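Local coordinates for TPR repeat-containing protein (Cytophaga hutchinsonii, PDB 3U4T) that is of unknown function but, as a protein built of tetratricopeptide repeats, probably serves as a helical scaffold for binding other proteins or peptides, at residues 223-228 against 254-259; 230-233 against 239-242. The protein carries 1 engineered substitution. All coordinates share one frame; numbering follows the deposited sequence.

Interaction 1. Residues 223-228 against 254-259; sequences ANEYIA and NKKAID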
loop_
_atom_site.group_PDB
_atom_site.type_symbol
_atom_site.label_atom_id
_atom_site.label_comp_id
_atom_site.label_asym_id
_atom_site.label_seq_id
_atom_site.Cartn_x
_atom_site.Cartn_y
_atom_site.Cartn_z
ATOM N N ALA A 223 5.869 15.907 13.241
ATOM C CA ALA A 223 6.344 15.569 14.570
ATOM C C ALA A 223 6.672 16.841 15.348
ATOM O O ALA A 223 6.243 17.010 16.485
ATOM C CB ALA A 223 7.567 14.681 14.463
ATOM N N ASN A 224 7.415 17.749 14.733
ATOM C CA ASN A 224 7.775 18.983 15.414
ATOM C C ASN A 224 6.582 19.882 15.692
ATOM O O ASN A 224 6.544 20.569 16.719
ATOM C CB ASN A 224 8.834 19.745 14.612
ATOM C CG ASN A 224 10.234 19.203 14.837
ATOM O OD1 ASN A 224 10.831 19.405 15.891
ATOM N ND2 ASN A 224 10.760 18.504 13.848
ATOM N N GLU A 225 5.611 19.881 14.781
ATOM C CA GLU A 225 4.422 20.697 14.952
ATOM C C GLU A 225 3.682 20.239 16.192
ATOM O O GLU A 225 3.279 21.055 17.008
ATOM C CB GLU A 225 3.512 20.605 13.727
ATOM C CG GLU A 225 3.903 21.524 12.577
ATOM C CD GLU A 225 2.802 21.654 11.532
ATOM O OE1 GLU A 225 1.644 21.313 11.845
ATOM O OE2 GLU A 225 3.081 22.107 10.403
ATOM N N TYR A 226 3.503 18.935 16.339
ATOM C CA TYR A 226 2.816 18.413 17.513
ATOM C C TYR A 226 3.569 18.876 18.763
ATOM O O TYR A 226 2.990 19.462 19.673
ATOM C CB TYR A 226 2.786 16.883 17.476
ATOM C CG TYR A 226 2.274 16.268 18.764
ATOM C CD1 TYR A 226 0.904 16.146 19.007
ATOM C CD2 TYR A 226 3.155 15.869 19.772
ATOM C CE1 TYR A 226 0.428 15.650 20.205
ATOM C CE2 TYR A 226 2.681 15.380 20.978
ATOM C CZ TYR A 226 1.323 15.270 21.188
ATOM O OH TYR A 226 0.859 14.770 22.382
ATOM N N ILE A 227 4.871 18.614 18.792
ATOM C CA ILE A 227 5.681 19.000 19.930
ATOM C C ILE A 227 5.532 20.487 20.236
ATOM O O ILE A 227 5.253 20.864 21.378
ATOM C CB ILE A 227 7.168 18.663 19.688
ATOM C CG1 ILE A 227 7.317 17.172 19.389
ATOM C CG2 ILE A 227 7.995 19.004 20.925
ATOM C CD1 ILE A 227 6.890 16.287 20.529
ATOM N N ALA A 228 5.705 21.332 19.221
ATOM C CA ALA A 228 5.582 22.783 19.426
ATOM C C ALA A 228 4.248 23.177 20.060
ATOM O O ALA A 228 4.208 24.066 20.916
ATOM C CB ALA A 228 5.785 23.529 18.112
ATOM N N ASN A 254 7.645 28.022 5.971
ATOM C CA ASN A 254 6.493 27.489 6.688
ATOM C C ASN A 254 5.762 28.547 7.504
ATOM O O ASN A 254 6.301 29.095 8.465
ATOM C CB ASN A 254 6.915 26.338 7.592
ATOM C CG ASN A 254 5.735 25.527 8.069
ATOM O OD1 ASN A 254 4.767 26.075 8.579
ATOM N ND2 ASN A 254 5.807 24.217 7.904
ATOM N N LYS A 255 4.514 28.805 7.125
ATOM C CA LYS A 255 3.688 29.817 7.775
ATOM C C LYS A 255 3.291 29.560 9.237
ATOM O O LYS A 255 3.222 30.498 10.032
ATOM C CB LYS A 255 2.439 30.061 6.926
ATOM C CG LYS A 255 2.741 30.283 5.443
ATOM C CD LYS A 255 1.516 30.770 4.672
ATOM C CE LYS A 255 1.558 32.279 4.433
ATOM N NZ LYS A 255 1.703 33.076 5.683
ATOM N N LYS A 256 3.026 28.304 9.589
ATOM C CA LYS A 256 2.656 27.961 10.963
ATOM C C LYS A 256 3.808 28.235 11.927
ATOM O O LYS A 256 3.614 28.817 12.994
ATOM C CB LYS A 256 2.276 26.478 11.091
ATOM C CG LYS A 256 0.926 26.067 10.525
ATOM C CD LYS A 256 0.999 25.717 9.040
ATOM C CE LYS A 256 1.136 26.950 8.151
ATOM N NZ LYS A 256 2.375 26.929 7.320
ATOM N N ALA A 257 5.006 27.802 11.550
ATOM C CA ALA A 257 6.185 27.994 12.394
ATOM C C ALA A 257 6.621 29.455 12.464
ATOM O O ALA A 257 7.184 29.906 13.465
ATOM C CB ALA A 257 7.332 27.135 11.883
ATOM N N ILE A 258 6.366 30.197 11.393
ATOM C CA ILE A 258 6.743 31.600 11.365
ATOM C C ILE A 258 5.890 32.373 12.363
ATOM O O ILE A 258 6.407 33.123 13.192
ATOM C CB ILE A 258 6.556 32.178 9.953
ATOM C CG1 ILE A 258 7.643 31.634 9.025
ATOM C CG2 ILE A 258 6.623 33.689 9.991
ATOM C CD1 ILE A 258 7.421 31.966 7.557
ATOM N N ASP A 259 4.579 32.162 12.288
ATOM C CA ASP A 259 3.623 32.840 13.158
ATOM C C ASP A 259 3.665 32.367 14.609
ATOM O O ASP A 259 3.225 33.078 15.519
ATOM C CB ASP A 259 2.216 32.666 12.590
ATOM C CG ASP A 259 2.107 33.145 11.157
ATOM O OD1 ASP A 259 2.411 34.329 10.899
ATOM O OD2 ASP A 259 1.715 32.340 10.287
#
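Lys256 and Asn254 both approach the tip of Glu225 where helices 217-233 and 255-261 face each other, two helices apart in a TPR-type alpha solenoid. The contact is thin, burying 72 Å² in all; helix 237-250 lies between, with Ala228 and Ala257 both packing on its Trp244.

The Lys256 side chain makes its approach with its aliphatic part. Lys256 CB starts toward the other helix, 4.5 Å from Glu225 OE2; Lys256 CG stays at a similar distance from that oxygen, and Lys256 CD comes nearest, 4.4 Å from Glu225 OE2. With chi2 at 87° and chi3 at -75° the chain then curls back on its own helix, carrying CE away from the carboxylate and NZ to the N-terminal end of the helix. Lys256 NZ remains 5.8 Å from Glu225 OE2, so the opposite charges probably attract only at a distance, without a salt bridge. Asn254 ND2 approaches Glu225 OE2 to 4.3 Å, a loose polar neighbour.

Asn254 is the N-cap of helix 255-261, its OD1 accepting weak bonds from the backbone N of Lys256 and of Ala257. The lysine tip adds a third donor to that oxygen: Lys256 NZ sits 2.8 Å from Asn254 OD1, standing 52° out of the carbonyl plane.

Interaction 2. Residues 230-233 against 239-242; sequences YYTI and KADA
Tyr231 lays one face of its ring beneath the base of the Lys239 side chain, a CH-pi contact between consecutive helices of a helical hairpin. Lys239 CB stands 3.7 Å from the centroid of the Tyr231 ring and 18° off the ring normal, shifted toward the CD2 rim. The lysine chain runs obliquely across the phenol and bends at chi2 and chi4, so that its tip follows the ring outward: Lys239 NZ ends 3.6 Å from Tyr231 OH, near but not bonded in the way Lys199 NZ is. The hydroxyl has its hydrogen bond with Lys199 NZ, which places two ammonium groups around the phenol oxygen.

On the opposite face lies Tyr230 CD2, leaving the Tyr231 ring between its chain neighbour and the facing lysine. A chi1 of -79° sets the ring beside the backbone N, under Lys239 CB. Tyr231 CB meets Ala240 CB at 3.7 Å. Ala240 CB also touches Thr232 OG1 at 3.7 Å, a van der Waals touch; the hydroxyl's hydrogen bond is with Ala228 O in its own helix. Without the ring, as with an alanine at Tyr231, Lys239 CB would probably lose the face it rests on and Lys199 NZ its phenol partner.

The backbones come close here, Tyr231 CA lying 5.1 Å from Ala240 CA. The site occupies the turn end of the hairpin, where helix 217-233 finishes and helix 237-250 begins; Asp236 in the short connection touches Tyr231 and bonds Lys239 N, while Lys199 ties the tyrosine to helix 199-209.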
loop_
_atom_site.group_PDB
_atom_site.type_symbol
_atom_site.label_atom_id
_atom_site.label_comp_id
_atom_site.label_asym_id
_atom_site.label_seq_id
_atom_site.Cartn_x
_atom_site.Cartn_y
_atom_site.Cartn_z
ATOM N N TYR A 230 2.287 21.005 21.791
ATOM C CA TYR A 230 2.261 20.375 23.097
ATOM C C TYR A 230 2.910 21.314 24.109
ATOM O O TYR A 230 2.393 21.524 25.208
ATOM C CB TYR A 230 3.062 19.077 23.080
ATOM C CG TYR A 230 3.250 18.499 24.462
ATOM C CD1 TYR A 230 2.252 17.724 25.052
ATOM C CD2 TYR A 230 4.400 18.773 25.200
ATOM C CE1 TYR A 230 2.391 17.233 26.343
ATOM C CE2 TYR A 230 4.552 18.290 26.496
ATOM C CZ TYR A 230 3.547 17.520 27.062
ATOM O OH TYR A 230 3.719 17.017 28.331
ATOM N N TYR A 231 4.053 21.872 23.723
ATOM C CA TYR A 231 4.797 22.751 24.601
ATOM C C TYR A 231 4.213 24.137 24.766
ATOM O O TYR A 231 4.453 24.776 25.783
ATOM C CB TYR A 231 6.258 22.834 24.158
ATOM C CG TYR A 231 7.065 21.630 24.591
ATOM C CD1 TYR A 231 7.036 21.183 25.922
ATOM C CD2 TYR A 231 7.864 20.946 23.682
ATOM C CE1 TYR A 231 7.787 20.081 26.332
ATOM C CE2 TYR A 231 8.621 19.846 24.075
ATOM C CZ TYR A 231 8.580 19.416 25.402
ATOM O OH TYR A 231 9.332 18.321 25.766
ATOM N N THR A 232 3.459 24.604 23.776
ATOM C CA THR A 232 2.816 25.904 23.896
ATOM C C THR A 232 1.699 25.722 24.926
ATOM O O THR A 232 1.500 26.556 25.805
ATOM C CB THR A 232 2.228 26.342 22.568
ATOM O OG1 THR A 232 3.292 26.471 21.617
ATOM C CG2 THR A 232 1.513 27.672 22.710
ATOM N N ILE A 233 0.983 24.613 24.818
ATOM C CA ILE A 233 -0.079 24.313 25.757
ATOM C C ILE A 233 0.520 24.284 27.156
ATOM O O ILE A 233 -0.037 24.861 28.091
ATOM C CB ILE A 233 -0.701 22.939 25.471
ATOM C CG1 ILE A 233 -1.453 22.982 24.137
ATOM C CG2 ILE A 233 -1.627 22.539 26.620
ATOM C CD1 ILE A 233 -1.827 21.615 23.591
ATOM N N LYS A 239 11.220 25.299 24.663
ATOM C CA LYS A 239 11.149 24.114 23.831
ATOM C C LYS A 239 10.269 24.303 22.599
ATOM O O LYS A 239 10.626 23.861 21.508
ATOM C CB LYS A 239 10.642 22.923 24.650
ATOM C CG LYS A 239 11.735 22.160 25.394
ATOM C CD LYS A 239 11.478 22.135 26.889
ATOM C CE LYS A 239 12.442 21.202 27.601
ATOM N NZ LYS A 239 12.284 19.793 27.126
ATOM N N ALA A 240 9.128 24.965 22.770
ATOM C CA ALA A 240 8.203 25.175 21.659
ATOM C C ALA A 240 8.860 25.946 20.526
ATOM O O ALA A 240 8.675 25.622 19.353
ATOM C CB ALA A 240 6.957 25.902 22.131
ATOM N N ASP A 241 9.635 26.964 20.871
ATOM C CA ASP A 241 10.309 27.743 19.847
ATOM C C ASP A 241 11.334 26.892 19.102
ATOM O O ASP A 241 11.494 27.004 17.880
ATOM C CB ASP A 241 10.986 28.960 20.473
ATOM C CG ASP A 241 9.993 30.029 20.875
ATOM O OD1 ASP A 241 8.817 29.943 20.446
ATOM O OD2 ASP A 241 10.391 30.954 21.613
ATOM N N ALA A 242 12.022 26.030 19.842
ATOM C CA ALA A 242 13.028 25.157 19.250
ATOM C C ALA A 242 12.378 24.247 18.212
ATOM O O ALA A 242 12.938 24.004 17.145
ATOM C CB ALA A 242 13.705 24.313 20.342
#

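In the fold
Both interactions use helix 217-233, and their centres lie about 9 Å apart. The residues of interaction 2 fall between the two segments of interaction 1: interaction 2 joins the shared helix to its successor, helix 237-250, whereas interaction 1 reaches past the successor to helix 255-261. They meet directly where Ala228 O, which belongs to interaction 1, packs 3.5 Å from Ala240 CB of interaction 2. Their centres lie about 28 and 34 Å from the centre of the chain, in the C-terminal part of the solenoid. Neither contact is tied to an identified site; interaction 2 joins neighbouring helices, interaction 1 helices with one between them.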